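Local coordinates for protein kinectin 1 (Kinesin receptor) (Legionella pneumophila, PDB 4MU6) that is a Legionella pneumophila effector, LegC3, whose N-terminal coiled-coil domain is the part crystallised and whose molecular function remains unknown, at residues 3-8 with 51-56; 12-17 with 47-52; 62-67 with 239-244. All coordinates share one frame; numbering follows the deposited sequence.

All three contacts use helix 43-105. Interactions 1 and 2 lie side by side, their centres about 10 Å apart; they share Ala51 and Thr52, and Leu13 CD2 of interaction 2 packs on both Cys8 SG and Leu53 CD2 of interaction 1. Each is partly buried, with two buried residues apiece. Interaction 3 is a surface contact further along helix 43-105, its centre about 13 Å from that of interaction 1, which it touches where Leu5 CD1 meets Leu244 O. Of the three, interaction 2 alone has a hydrogen bond across its segments, histidine to serine; interaction 1 is apolar packing of a loop, and interaction 3 sets a valine against a glutamine side chain, a leucine and a histidine edge.

Interaction 1 of 3, residues 3-8 with 51-56; sequences MFLANC and ATLLKS
The backbones of Phe4 and Ser56 come within 5.5 Å at their CA atoms, where the loop 3-8, with helical torsions at residues 4-6, meets a turn of helix 43-105. At this point both side chains start out facing the other segment, and Phe4 CB lies 3.6 Å from Ser56 CB. The Phe4 ring turns off from the contact; Ser56 OG approaches it obliquely and comes no nearer than 4.1 Å, at CG. That hydroxyl is engaged in its own helix, donating to Thr52 O over 3.1 Å. Ser56 N also donates to this oxygen, from the opposite face of the carbonyl plane, so two bonds from one residue grip it. With Ser56 OG anti to its carbonyl carbon (chi1 -70°), the hydroxyl lies beside the backbone N and can fold back in this way.

The apolar part is carried by two buried leucines. Leu5 CD2 touches Ser56 CB at 3.9 Å and reaches Leu53 O and CD2 on the preceding turn. Leu53 CD2 is met a second time by Cys8 SG at 4.0 Å; the sulfur stands anti to the Cys8 backbone N (chi1 -172°), on a CB that points at the helix. Within the loop, Asn7 ND2 donates to Met3 O over 2.7 Å, a nearly straight bond (170°) that ties the Asn7 side chain back to the start of the loop. Asp60 of helix 43-105 accepts from the backbone N of Phe4 and Leu5, while Leu5 and Leu53 also pack on helix 227-273. The arrangement is that of an N-terminal loop packed on a pair of helices, its Leu5 touching both helix 43-105 and helix 227-273 in the LegC3 N-terminal coiled-coil domain.

Interaction 2 of 3, residues 12-17 with 47-52; sequences ELVTEH and SSVTAT
His17 stands edge-on to Ser48 and lies across Val49. Near the plane of the imidazole, ND1 and Ser48 OG share a short hydrogen bond of 2.5 Å, at 152°, whose donor may be either atom. A water 2.8 Å from Ser48 OG makes a weak bond to His17 O. The ring's CE1 corner also faces Thr52, with OG1 3.3 Å away near the ring plane. Val49 takes a different approach: its CG2 makes an off-centre CH-pi contact 4.1 Å from the ring centroid, 29° off the normal, and packs at 3.7 Å on His17 CB.

Helices 10-22 and 43-105 pack obliquely here, in broadly opposed directions, within the LegC3 N-terminal domain: the axes of the short segments are 9.7 Å apart, with an angle of 130° between their directions. Ala255 of helix 227-273 touches both Val14 and Val49, making this a three-helix junction. On the flank away from Ser48, Leu13 and Val49 pass alongside one another, pointing opposite ways, CD2 of the leucine against CG1 of the valine at 4.0 Å. Leu13 CD1 and Thr52 CG2 instead meet tip to tip.

Interaction 3 of 3, residues 62-67 with 239-244; sequences TEVKKN and KQHHAL
Antiparallel helix pairing in the elongated LegC3 N-terminal coiled-coil domain brings Val64 of helix 43-105 against Gln240 and Leu244 of helix 227-273. The short segments run 165° apart in direction with their axes 10.1 Å from each other, and the nearest CA atoms, those of Val64 and Gln240, are 7.5 Å apart. Val64 gives the largest share of the buried surface; both its methyls pack on Gln240, and CG1 alone of the two also reaches Leu244. CG1 meets Leu244 CD1 tip to tip at 4.0 Å and rests on Gln240 CB. CG2, anti to the backbone N, lies against the bent Gln240 side chain, 3.9 Å from CG and 3.8 Å from OE1; this is packing against an amide, with no hydrogen bond across the segments.

His241 borders the valine: Val64 CG1 sits near the plane of the imidazole, at its edge by CD2. The neighbouring ring nitrogen, NE2, is hydrogen-bonded to Lys61 O, one turn before Lys65 on helix 43-105. The Lys65 amine has its own partner, a salt bridge to Glu69, and it is the base of the lysine that takes part here, CB approaching His241 NE2 obliquely at 4.0 Å.

Interaction 1 of 3, residues 3-8 with 51-56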
loop_
_atom_site.group_PDB
_atom_site.type_symbol
_atom_site.label_atom_id
_atom_site.label_comp_id
_atom_site.label_asym_id
_atom_site.label_seq_id
_atom_site.Cartn_x
_atom_site.Cartn_y
_atom_site.Cartn_z
HETATM N N MSE A 3 0.849 -5.908 21.243
HETATM C CA MSE A 3 -0.519 -6.199 20.837
HETATM C C MSE A 3 -1.441 -6.413 22.023
HETATM O O MSE A 3 -1.033 -6.939 23.054
HETATM C CB MSE A 3 -0.529 -7.438 19.950
HETATM C CG MSE A 3 0.312 -7.252 18.706
HETATM SE SE MSE A 3 -0.433 -5.805 17.631
HETATM C CE MSE A 3 -2.055 -6.731 17.157
ATOM N N PHE A 4 -2.696 -6.016 21.859
ATOM C CA PHE A 4 -3.681 -6.166 22.918
ATOM C C PHE A 4 -4.509 -7.448 22.811
ATOM O O PHE A 4 -4.552 -8.235 23.758
ATOM C CB PHE A 4 -4.603 -4.951 22.961
ATOM C CG PHE A 4 -3.951 -3.708 23.505
ATOM C CD1 PHE A 4 -3.847 -3.509 24.882
ATOM C CD2 PHE A 4 -3.461 -2.727 22.648
ATOM C CE1 PHE A 4 -3.255 -2.355 25.392
ATOM C CE2 PHE A 4 -2.872 -1.568 23.147
ATOM C CZ PHE A 4 -2.770 -1.381 24.520
ATOM N N LEU A 5 -5.179 -7.653 21.675
ATOM C CA LEU A 5 -6.096 -8.788 21.558
ATOM C C LEU A 5 -5.359 -10.101 21.773
ATOM O O LEU A 5 -5.811 -10.955 22.531
ATOM C CB LEU A 5 -6.808 -8.814 20.203
ATOM C CG LEU A 5 -7.866 -7.767 19.896
ATOM C CD1 LEU A 5 -8.640 -8.178 18.663
ATOM C CD2 LEU A 5 -8.802 -7.544 21.090
ATOM N N ALA A 6 -4.207 -10.233 21.117
ATOM C CA ALA A 6 -3.416 -11.454 21.165
ATOM C C ALA A 6 -2.908 -11.772 22.559
ATOM O O ALA A 6 -2.603 -12.924 22.861
ATOM C CB ALA A 6 -2.247 -11.367 20.194
ATOM N N ASN A 7 -2.815 -10.750 23.405
ATOM C CA ASN A 7 -2.287 -10.919 24.754
ATOM C C ASN A 7 -3.357 -10.817 25.839
ATOM O O ASN A 7 -3.041 -10.722 27.028
ATOM C CB ASN A 7 -1.163 -9.916 25.013
ATOM C CG ASN A 7 0.062 -10.196 24.172
ATOM O OD1 ASN A 7 0.632 -11.289 24.234
ATOM N ND2 ASN A 7 0.460 -9.223 23.352
ATOM N N CYS A 8 -4.620 -10.848 25.429
ATOM C CA CYS A 8 -5.722 -10.718 26.373
ATOM C C CYS A 8 -5.987 -12.022 27.119
ATOM O O CYS A 8 -6.297 -13.047 26.509
ATOM C CB CYS A 8 -6.998 -10.252 25.665
ATOM S SG CYS A 8 -8.375 -9.829 26.777
ATOM N N ALA A 51 -16.557 -2.893 25.586
ATOM C CA ALA A 51 -15.963 -1.616 25.155
ATOM C C ALA A 51 -14.442 -1.682 25.210
ATOM O O ALA A 51 -13.757 -1.230 24.279
ATOM C CB ALA A 51 -16.502 -0.406 25.989
ATOM N N THR A 52 -13.917 -2.260 26.291
ATOM C CA THR A 52 -12.479 -2.500 26.399
ATOM C C THR A 52 -11.954 -3.350 25.237
ATOM O O THR A 52 -10.899 -3.062 24.671
ATOM C CB THR A 52 -12.112 -3.190 27.717
ATOM O OG1 THR A 52 -12.320 -2.285 28.809
ATOM C CG2 THR A 52 -10.642 -3.647 27.701
ATOM N N LEU A 53 -12.671 -4.408 24.882
ATOM C CA LEU A 53 -12.196 -5.268 23.790
ATOM C C LEU A 53 -12.206 -4.546 22.442
ATOM O O LEU A 53 -11.300 -4.728 21.616
ATOM C CB LEU A 53 -12.988 -6.577 23.725
ATOM C CG LEU A 53 -12.637 -7.545 24.859
ATOM C CD1 LEU A 53 -13.668 -8.644 24.980
ATOM C CD2 LEU A 53 -11.257 -8.130 24.608
ATOM N N LEU A 54 -13.219 -3.715 22.228
ATOM C CA LEU A 54 -13.334 -2.985 20.969
ATOM C C LEU A 54 -12.224 -1.957 20.833
ATOM O O LEU A 54 -11.658 -1.792 19.733
ATOM C CB LEU A 54 -14.696 -2.306 20.860
ATOM C CG LEU A 54 -15.849 -3.288 20.696
ATOM C CD1 LEU A 54 -17.148 -2.558 20.914
ATOM C CD2 LEU A 54 -15.805 -3.943 19.312
ATOM N N LYS A 55 -11.927 -1.269 21.940
ATOM C CA LYS A 55 -10.837 -0.302 21.965
ATOM C C LYS A 55 -9.514 -0.986 21.687
ATOM O O LYS A 55 -8.691 -0.464 20.937
ATOM C CB LYS A 55 -10.759 0.433 23.288
ATOM C CG LYS A 55 -11.788 1.546 23.480
ATOM C CD LYS A 55 -11.787 2.041 24.938
ATOM C CE LYS A 55 -12.798 3.168 25.190
ATOM N NZ LYS A 55 -14.215 2.717 25.287
ATOM N N SER A 56 -9.317 -2.148 22.301
ATOM C CA SER A 56 -8.131 -2.972 22.069
ATOM C C SER A 56 -8.014 -3.422 20.605
ATOM O O SER A 56 -6.928 -3.389 20.017
ATOM C CB SER A 56 -8.164 -4.203 22.979
ATOM O OG SER A 56 -7.947 -3.834 24.326
#

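Interaction 2 of 3, residues 12-17 with 47-52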
loop_
_atom_site.group_PDB
_atom_site.type_symbol
_atom_site.label_atom_id
_atom_site.label_comp_id
_atom_site.label_asym_id
_atom_site.label_seq_id
_atom_site.Cartn_x
_atom_site.Cartn_y
_atom_site.Cartn_z
ATOM N N GLU A 12 -9.054 -12.845 33.345
ATOM C CA GLU A 12 -8.538 -11.750 34.151
ATOM C C GLU A 12 -9.211 -10.414 33.798
ATOM O O GLU A 12 -9.402 -9.560 34.662
ATOM C CB GLU A 12 -7.030 -11.666 33.957
ATOM C CG GLU A 12 -6.311 -10.761 34.910
ATOM C CD GLU A 12 -4.822 -10.769 34.653
ATOM O OE1 GLU A 12 -4.333 -11.759 34.066
ATOM O OE2 GLU A 12 -4.143 -9.784 35.018
ATOM N N LEU A 13 -9.581 -10.237 32.534
ATOM C CA LEU A 13 -10.250 -9.000 32.127
ATOM C C LEU A 13 -11.653 -8.914 32.724
ATOM O O LEU A 13 -12.033 -7.894 33.305
ATOM C CB LEU A 13 -10.319 -8.877 30.603
ATOM C CG LEU A 13 -11.042 -7.632 30.068
ATOM C CD1 LEU A 13 -10.349 -6.382 30.539
ATOM C CD2 LEU A 13 -11.095 -7.647 28.556
ATOM N N VAL A 14 -12.421 -9.988 32.578
ATOM C CA VAL A 14 -13.779 -10.018 33.108
ATOM C C VAL A 14 -13.762 -9.822 34.623
ATOM O O VAL A 14 -14.581 -9.078 35.173
ATOM C CB VAL A 14 -14.495 -11.327 32.723
ATOM C CG1 VAL A 14 -15.916 -11.357 33.267
ATOM C CG2 VAL A 14 -14.506 -11.477 31.191
ATOM N N THR A 15 -12.795 -10.448 35.282
ATOM C CA THR A 15 -12.671 -10.357 36.730
ATOM C C THR A 15 -12.429 -8.919 37.165
ATOM O O THR A 15 -13.045 -8.434 38.119
ATOM C CB THR A 15 -11.518 -11.232 37.253
ATOM O OG1 THR A 15 -11.804 -12.607 36.980
ATOM C CG2 THR A 15 -11.354 -11.055 38.750
ATOM N N GLU A 16 -11.528 -8.248 36.456
ATOM C CA GLU A 16 -11.208 -6.865 36.761
ATOM C C GLU A 16 -12.465 -6.022 36.646
ATOM O O GLU A 16 -12.735 -5.175 37.494
ATOM C CB GLU A 16 -10.130 -6.343 35.820
ATOM C CG GLU A 16 -9.637 -4.940 36.158
ATOM C CD GLU A 16 -8.818 -4.310 35.028
ATOM O OE1 GLU A 16 -7.740 -3.744 35.315
ATOM O OE2 GLU A 16 -9.253 -4.373 33.854
ATOM N N HIS A 17 -13.255 -6.279 35.610
ATOM C CA HIS A 17 -14.492 -5.529 35.416
ATOM C C HIS A 17 -15.600 -5.899 36.412
ATOM O O HIS A 17 -16.431 -5.064 36.765
ATOM C CB HIS A 17 -14.975 -5.654 33.976
ATOM C CG HIS A 17 -14.161 -4.858 33.007
ATOM N ND1 HIS A 17 -14.624 -3.699 32.425
ATOM C CD2 HIS A 17 -12.905 -5.042 32.533
ATOM C CE1 HIS A 17 -13.694 -3.209 31.625
ATOM N NE2 HIS A 17 -12.641 -4.007 31.671
ATOM N N SER A 47 -21.107 -5.005 28.954
ATOM C CA SER A 47 -20.900 -3.766 28.209
ATOM C C SER A 47 -19.502 -3.207 28.420
ATOM O O SER A 47 -18.809 -2.914 27.445
ATOM C CB SER A 47 -21.935 -2.704 28.581
ATOM O OG SER A 47 -23.190 -3.001 28.002
ATOM N N SER A 48 -19.074 -3.070 29.677
ATOM C CA SER A 48 -17.747 -2.506 29.924
ATOM C C SER A 48 -16.587 -3.388 29.407
ATOM O O SER A 48 -15.607 -2.858 28.884
ATOM C CB SER A 48 -17.561 -2.070 31.393
ATOM O OG SER A 48 -17.089 -3.114 32.224
ATOM N N VAL A 49 -16.688 -4.712 29.549
ATOM C CA VAL A 49 -15.699 -5.626 28.964
ATOM C C VAL A 49 -15.700 -5.476 27.433
ATOM O O VAL A 49 -14.647 -5.391 26.804
ATOM C CB VAL A 49 -15.995 -7.087 29.314
ATOM C CG1 VAL A 49 -15.070 -8.043 28.524
ATOM C CG2 VAL A 49 -15.864 -7.310 30.812
ATOM N N THR A 50 -16.894 -5.428 26.849
ATOM C CA THR A 50 -17.037 -5.301 25.404
ATOM C C THR A 50 -16.409 -4.009 24.865
ATOM O O THR A 50 -15.774 -4.042 23.816
ATOM C CB THR A 50 -18.517 -5.445 24.951
ATOM O OG1 THR A 50 -18.999 -6.751 25.301
ATOM C CG2 THR A 50 -18.668 -5.253 23.428
ATOM N N ALA A 51 -16.557 -2.893 25.586
ATOM C CA ALA A 51 -15.963 -1.616 25.155
ATOM C C ALA A 51 -14.442 -1.682 25.210
ATOM O O ALA A 51 -13.757 -1.230 24.279
ATOM C CB ALA A 51 -16.502 -0.406 25.989
ATOM N N THR A 52 -13.917 -2.260 26.291
ATOM C CA THR A 52 -12.479 -2.500 26.399
ATOM C C THR A 52 -11.954 -3.350 25.237
ATOM O O THR A 52 -10.899 -3.062 24.671
ATOM C CB THR A 52 -12.112 -3.190 27.717
ATOM O OG1 THR A 52 -12.320 -2.285 28.809
ATOM C CG2 THR A 52 -10.642 -3.647 27.701
HETATM O O HOH W 1 -18.218 -2.995 34.773
#

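Interaction 3 of 3, residues 62-67 with 239-244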
loop_
_atom_site.group_PDB
_atom_site.type_symbol
_atom_site.label_atom_id
_atom_site.label_comp_id
_atom_site.label_asym_id
_atom_site.label_seq_id
_atom_site.Cartn_x
_atom_site.Cartn_y
_atom_site.Cartn_z
ATOM N N THR A 62 -5.127 -0.304 14.095
ATOM C CA THR A 62 -4.397 0.908 13.764
ATOM C C THR A 62 -2.916 0.578 13.629
ATOM O O THR A 62 -2.269 1.009 12.680
ATOM C CB THR A 62 -4.611 2.045 14.816
ATOM O OG1 THR A 62 -5.988 2.443 14.828
ATOM C CG2 THR A 62 -3.765 3.240 14.477
ATOM N N GLU A 63 -2.390 -0.205 14.568
ATOM C CA GLU A 63 -0.966 -0.533 14.568
ATOM C C GLU A 63 -0.487 -1.341 13.336
ATOM O O GLU A 63 0.564 -1.040 12.757
ATOM C CB GLU A 63 -0.587 -1.276 15.846
ATOM C CG GLU A 63 0.874 -1.692 15.893
ATOM C CD GLU A 63 1.830 -0.510 15.869
ATOM O OE1 GLU A 63 1.467 0.578 16.390
ATOM O OE2 GLU A 63 2.950 -0.676 15.332
ATOM N N VAL A 64 -1.234 -2.368 12.947
ATOM C CA VAL A 64 -0.756 -3.221 11.852
ATOM C C VAL A 64 -0.909 -2.472 10.533
ATOM O O VAL A 64 -0.045 -2.552 9.659
ATOM C CB VAL A 64 -1.450 -4.603 11.810
ATOM C CG1 VAL A 64 -2.971 -4.472 11.561
ATOM C CG2 VAL A 64 -0.778 -5.515 10.778
ATOM N N LYS A 65 -1.989 -1.709 10.412
ATOM C CA LYS A 65 -2.162 -0.844 9.250
ATOM C C LYS A 65 -0.956 0.067 9.066
ATOM O O LYS A 65 -0.485 0.253 7.940
ATOM C CB LYS A 65 -3.451 -0.022 9.360
ATOM C CG LYS A 65 -3.572 1.091 8.301
ATOM C CD LYS A 65 -5.008 1.550 8.112
ATOM C CE LYS A 65 -5.299 2.813 8.896
ATOM N NZ LYS A 65 -4.604 3.990 8.312
ATOM N N LYS A 66 -0.458 0.636 10.165
ATOM C CA LYS A 66 0.714 1.503 10.086
ATOM C C LYS A 66 1.948 0.756 9.612
ATOM O O LYS A 66 2.669 1.241 8.737
ATOM C CB LYS A 66 0.997 2.208 11.419
ATOM C CG LYS A 66 0.151 3.463 11.625
ATOM C CD LYS A 66 0.515 4.162 12.929
ATOM C CE LYS A 66 -0.598 5.103 13.385
ATOM N NZ LYS A 66 -0.596 5.313 14.870
ATOM N N ASN A 67 2.191 -0.416 10.194
ATOM C CA ASN A 67 3.263 -1.287 9.708
ATOM C C ASN A 67 3.204 -1.591 8.184
ATOM O O ASN A 67 4.224 -1.516 7.483
ATOM C CB ASN A 67 3.287 -2.592 10.514
ATOM C CG ASN A 67 3.502 -2.358 11.983
ATOM O OD1 ASN A 67 4.096 -1.360 12.384
ATOM N ND2 ASN A 67 3.009 -3.278 12.804
ATOM N N LYS A 239 -6.982 -8.406 4.957
ATOM C CA LYS A 239 -6.794 -9.692 5.626
ATOM C C LYS A 239 -6.584 -9.509 7.135
ATOM O O LYS A 239 -7.183 -10.215 7.941
ATOM C CB LYS A 239 -5.618 -10.455 5.013
ATOM C CG LYS A 239 -5.890 -10.966 3.614
ATOM C CD LYS A 239 -7.006 -11.995 3.637
ATOM C CE LYS A 239 -7.109 -12.709 2.304
ATOM N NZ LYS A 239 -8.071 -13.837 2.324
ATOM N N GLN A 240 -5.732 -8.556 7.499
ATOM C CA GLN A 240 -5.414 -8.287 8.900
ATOM C C GLN A 240 -6.620 -7.748 9.671
ATOM O O GLN A 240 -6.865 -8.141 10.813
ATOM C CB GLN A 240 -4.218 -7.331 9.007
ATOM C CG GLN A 240 -2.871 -7.972 8.626
ATOM C CD GLN A 240 -2.391 -8.965 9.667
ATOM O OE1 GLN A 240 -2.647 -8.787 10.858
ATOM N NE2 GLN A 240 -1.695 -10.020 9.228
ATOM N N HIS A 241 -7.388 -6.862 9.052
ATOM C CA HIS A 241 -8.531 -6.287 9.752
ATOM C C HIS A 241 -9.648 -7.304 9.965
ATOM O O HIS A 241 -10.247 -7.349 11.050
ATOM C CB HIS A 241 -9.045 -5.016 9.062
ATOM C CG HIS A 241 -8.194 -3.808 9.320
ATOM N ND1 HIS A 241 -8.566 -2.536 8.935
ATOM C CD2 HIS A 241 -6.984 -3.680 9.913
ATOM C CE1 HIS A 241 -7.622 -1.680 9.277
ATOM N NE2 HIS A 241 -6.650 -2.348 9.872
ATOM N N HIS A 242 -9.926 -8.115 8.947
ATOM C CA HIS A 242 -10.918 -9.183 9.081
ATOM C C HIS A 242 -10.518 -10.131 10.200
ATOM O O HIS A 242 -11.348 -10.520 11.014
ATOM C CB HIS A 242 -11.086 -9.979 7.784
ATOM C CG HIS A 242 -11.880 -9.265 6.732
ATOM N ND1 HIS A 242 -12.977 -8.483 7.029
ATOM C CD2 HIS A 242 -11.730 -9.205 5.387
ATOM C CE1 HIS A 242 -13.470 -7.976 5.911
ATOM N NE2 HIS A 242 -12.730 -8.399 4.901
ATOM N N ALA A 243 -9.242 -10.496 10.226
ATOM C CA ALA A 243 -8.736 -11.398 11.249
ATOM C C ALA A 243 -8.913 -10.821 12.663
ATOM O O ALA A 243 -9.430 -11.499 13.540
ATOM C CB ALA A 243 -7.288 -11.752 10.985
ATOM N N LEU A 244 -8.498 -9.572 12.873
ATOM C CA LEU A 244 -8.617 -8.938 14.183
ATOM C C LEU A 244 -10.086 -8.733 14.577
ATOM O O LEU A 244 -10.450 -8.878 15.750
ATOM C CB LEU A 244 -7.858 -7.603 14.216
ATOM C CG LEU A 244 -6.331 -7.684 14.092
ATOM C CD1 LEU A 244 -5.744 -6.316 13.822
ATOM C CD2 LEU A 244 -5.690 -8.312 15.339
#